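Long-range contact in Phospholipase/Carboxylesterase (PDB 4H0C), which probably hydrolyses carboxylic esters, perhaps including palmitoyl thioesters on proteins, as an alpha/beta hydrolase of the phospholipase/carboxylesterase family: residues A[67-71]-A[134-138]. Residues are numbered along the deposited sequence; the frame is centred on the assembly and turned at random.
Sequences FMAPV and GLIGQ
Phe-67 turns the edge of its ring to Leu-135 O, 3.3 Å from CE1 and near the ring plane; the carbonyl O of Gly-134 is also close to CD1. Its CG sits between the backbone N and the carbonyl carbon (chi1 85°), a turn that swings the ring beneath Met-68, whose CG lies over the centre of one face. Phe-67 O accepts a hydrogen bond from Gly-137 N (2.8 Å), the donor tilted 17° from the carbonyl plane, while CG2 of Ile-136 packs against the same oxygen at 3.5 Å. Replacing Phe-67 by an alanine is likely to open a gap beside Leu-135 O and to take the ring face from under Met-68 CG. Met-68 O lies 3.2 Å from Gln-138 CB, and Ala-69 O takes a weak hydrogen bond from Gln-138 N (3.2 Å). At Pro-70 the extended Gln-138 side chain crosses the pyrrolidine ring, Gln-138 OE1 lying 3.4 Å from Pro-70 CD. Val-71 ends the run with CB 4.3 Å from Gly-137 CA. Arg-169, of helix 167-179, bonds Leu-135 O and Gly-137 O. The contact thus ties together two loops that follow parallel strands of an alpha/beta-hydrolase sheet, with the Phe-67 side chain near, though not touching, the putative Ser-108, His-194 and Asp-162 catalytic triad.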
ATOM      1  N   PHE A  67       7.022  -9.924  -6.355  1.00 16.19           N
ATOM      2  CA  PHE A  67       5.909 -10.169  -5.442  1.00 16.57           C
ATOM      3  C   PHE A  67       5.228 -11.509  -5.704  1.00 16.31           C
ATOM      4  O   PHE A  67       4.595 -12.063  -4.806  1.00 17.96           O
ATOM      5  CB  PHE A  67       4.904  -8.996  -5.434  1.00 15.41           C
ATOM      6  CG  PHE A  67       3.849  -9.044  -6.519  1.00 15.43           C
ATOM      7  CD1 PHE A  67       2.497  -9.133  -6.180  1.00 13.93           C
ATOM      8  CD2 PHE A  67       4.193  -8.928  -7.872  1.00 18.84           C
ATOM      9  CE1 PHE A  67       1.517  -9.146  -7.167  1.00 13.33           C
ATOM     10  CE2 PHE A  67       3.217  -8.931  -8.861  1.00 18.58           C
ATOM     11  CZ  PHE A  67       1.879  -9.061  -8.508  1.00 16.62           C
HETATM   12  N   MSE A  68       5.383 -12.031  -6.923  1.00 15.80           N
HETATM   13  CA  MSE A  68       4.835 -13.339  -7.258  1.00 17.34           C
HETATM   14  C   MSE A  68       5.809 -14.531  -7.220  1.00 14.41           C
HETATM   15  O   MSE A  68       5.473 -15.625  -7.675  1.00 15.72           O
HETATM   16  CB  MSE A  68       4.071 -13.262  -8.564  1.00 19.29           C
HETATM   17  CG  MSE A  68       2.725 -12.567  -8.277  1.00 22.40           C
HETATM   18 SE   MSE A  68       1.658 -12.507  -9.796  0.75 30.35          SE
HETATM   19  CE  MSE A  68       3.044 -11.940 -10.993  1.00 26.09           C
ATOM     20  N   ALA A  69       7.002 -14.317  -6.674  1.00 13.89           N
ATOM     21  CA  ALA A  69       7.865 -15.441  -6.325  1.00 15.01           C
ATOM     22  C   ALA A  69       7.185 -16.310  -5.243  1.00 15.29           C
ATOM     23  O   ALA A  69       6.366 -15.802  -4.447  1.00 15.56           O
ATOM     24  CB  ALA A  69       9.213 -14.948  -5.807  1.00 17.15           C
ATOM     25  N   PRO A  70       7.530 -17.614  -5.185  1.00 15.56           N
ATOM     26  CA  PRO A  70       7.104 -18.412  -4.004  1.00 18.14           C
ATOM     27  C   PRO A  70       7.385 -17.641  -2.747  1.00 18.20           C
ATOM     28  O   PRO A  70       8.518 -17.206  -2.521  1.00 18.73           O
ATOM     29  CB  PRO A  70       7.988 -19.650  -4.070  1.00 17.07           C
ATOM     30  CG  PRO A  70       8.270 -19.798  -5.544  1.00 16.13           C
ATOM     31  CD  PRO A  70       8.353 -18.405  -6.124  1.00 15.45           C
ATOM     32  N   VAL A  71       6.355 -17.454  -1.935  1.00 17.20           N
ATOM     33  CA  VAL A  71       6.431 -16.454  -0.879  1.00 17.23           C
ATOM     34  C   VAL A  71       7.579 -16.719   0.105  1.00 17.92           C
ATOM     35  O   VAL A  71       8.203 -15.766   0.625  1.00 17.59           O
ATOM     36  CB  VAL A  71       5.080 -16.243  -0.184  1.00 17.63           C
ATOM     37  CG1 VAL A  71       4.683 -17.475   0.641  1.00 16.59           C
ATOM     38  CG2 VAL A  71       5.138 -14.981   0.667  1.00 18.05           C
ATOM     39  N   GLY A 134      -0.564  -5.757  -6.516  1.00 13.86           N
ATOM     40  CA  GLY A 134      -1.467  -6.866  -6.241  1.00 13.37           C
ATOM     41  C   GLY A 134      -1.087  -7.568  -4.945  1.00 13.03           C
ATOM     42  O   GLY A 134      -0.017  -7.325  -4.366  1.00 12.67           O
ATOM     43  N   LEU A 135      -1.954  -8.471  -4.502  1.00 12.90           N
ATOM     44  CA  LEU A 135      -1.659  -9.287  -3.328  1.00 12.50           C
ATOM     45  C   LEU A 135      -0.451 -10.210  -3.619  1.00 12.68           C
ATOM     46  O   LEU A 135      -0.179 -10.541  -4.769  1.00 13.74           O
ATOM     47  CB  LEU A 135      -2.891 -10.083  -2.934  1.00 12.60           C
ATOM     48  CG  LEU A 135      -4.093  -9.284  -2.368  1.00 13.60           C
ATOM     49  CD1 LEU A 135      -5.292 -10.217  -2.287  1.00 15.33           C
ATOM     50  CD2 LEU A 135      -3.800  -8.631  -1.018  1.00 13.11           C
ATOM     51  N   ILE A 136       0.244 -10.623  -2.569  1.00 12.89           N
ATOM     52  CA  ILE A 136       1.603 -11.157  -2.691  1.00 13.04           C
ATOM     53  C   ILE A 136       1.633 -12.684  -2.650  1.00 13.51           C
ATOM     54  O   ILE A 136       0.949 -13.287  -1.834  1.00 16.50           O
ATOM     55  CB  ILE A 136       2.522 -10.543  -1.581  1.00 14.55           C
ATOM     56  CG1 ILE A 136       2.730  -9.025  -1.811  1.00 13.38           C
ATOM     57  CG2 ILE A 136       3.868 -11.259  -1.487  1.00 14.33           C
ATOM     58  CD1 ILE A 136       3.481  -8.312  -0.701  1.00 13.15           C
ATOM     59  N   GLY A 137       2.434 -13.297  -3.534  1.00 12.76           N
ATOM     60  CA  GLY A 137       2.752 -14.732  -3.471  1.00 14.89           C
ATOM     61  C   GLY A 137       2.533 -15.413  -4.797  1.00 16.36           C
ATOM     62  O   GLY A 137       1.622 -15.036  -5.524  1.00 19.90           O
ATOM     63  N   GLN A 138       3.329 -16.436  -5.111  1.00 15.80           N
ATOM     64  CA  GLN A 138       3.091 -17.214  -6.318  1.00 15.57           C
ATOM     65  C   GLN A 138       1.677 -17.800  -6.274  1.00 17.86           C
ATOM     66  O   GLN A 138       0.945 -17.750  -7.277  1.00 21.39           O
ATOM     67  CB  GLN A 138       4.124 -18.316  -6.462  1.00 16.64           C
ATOM     68  CG  GLN A 138       4.032 -19.011  -7.816  1.00 19.50           C
ATOM     69  CD  GLN A 138       5.177 -19.956  -8.047  1.00 22.35           C
ATOM     70  OE1 GLN A 138       6.219 -19.566  -8.547  1.00 32.48           O
ATOM     71  NE2 GLN A 138       5.000 -21.196  -7.653  1.00 27.02           N
TER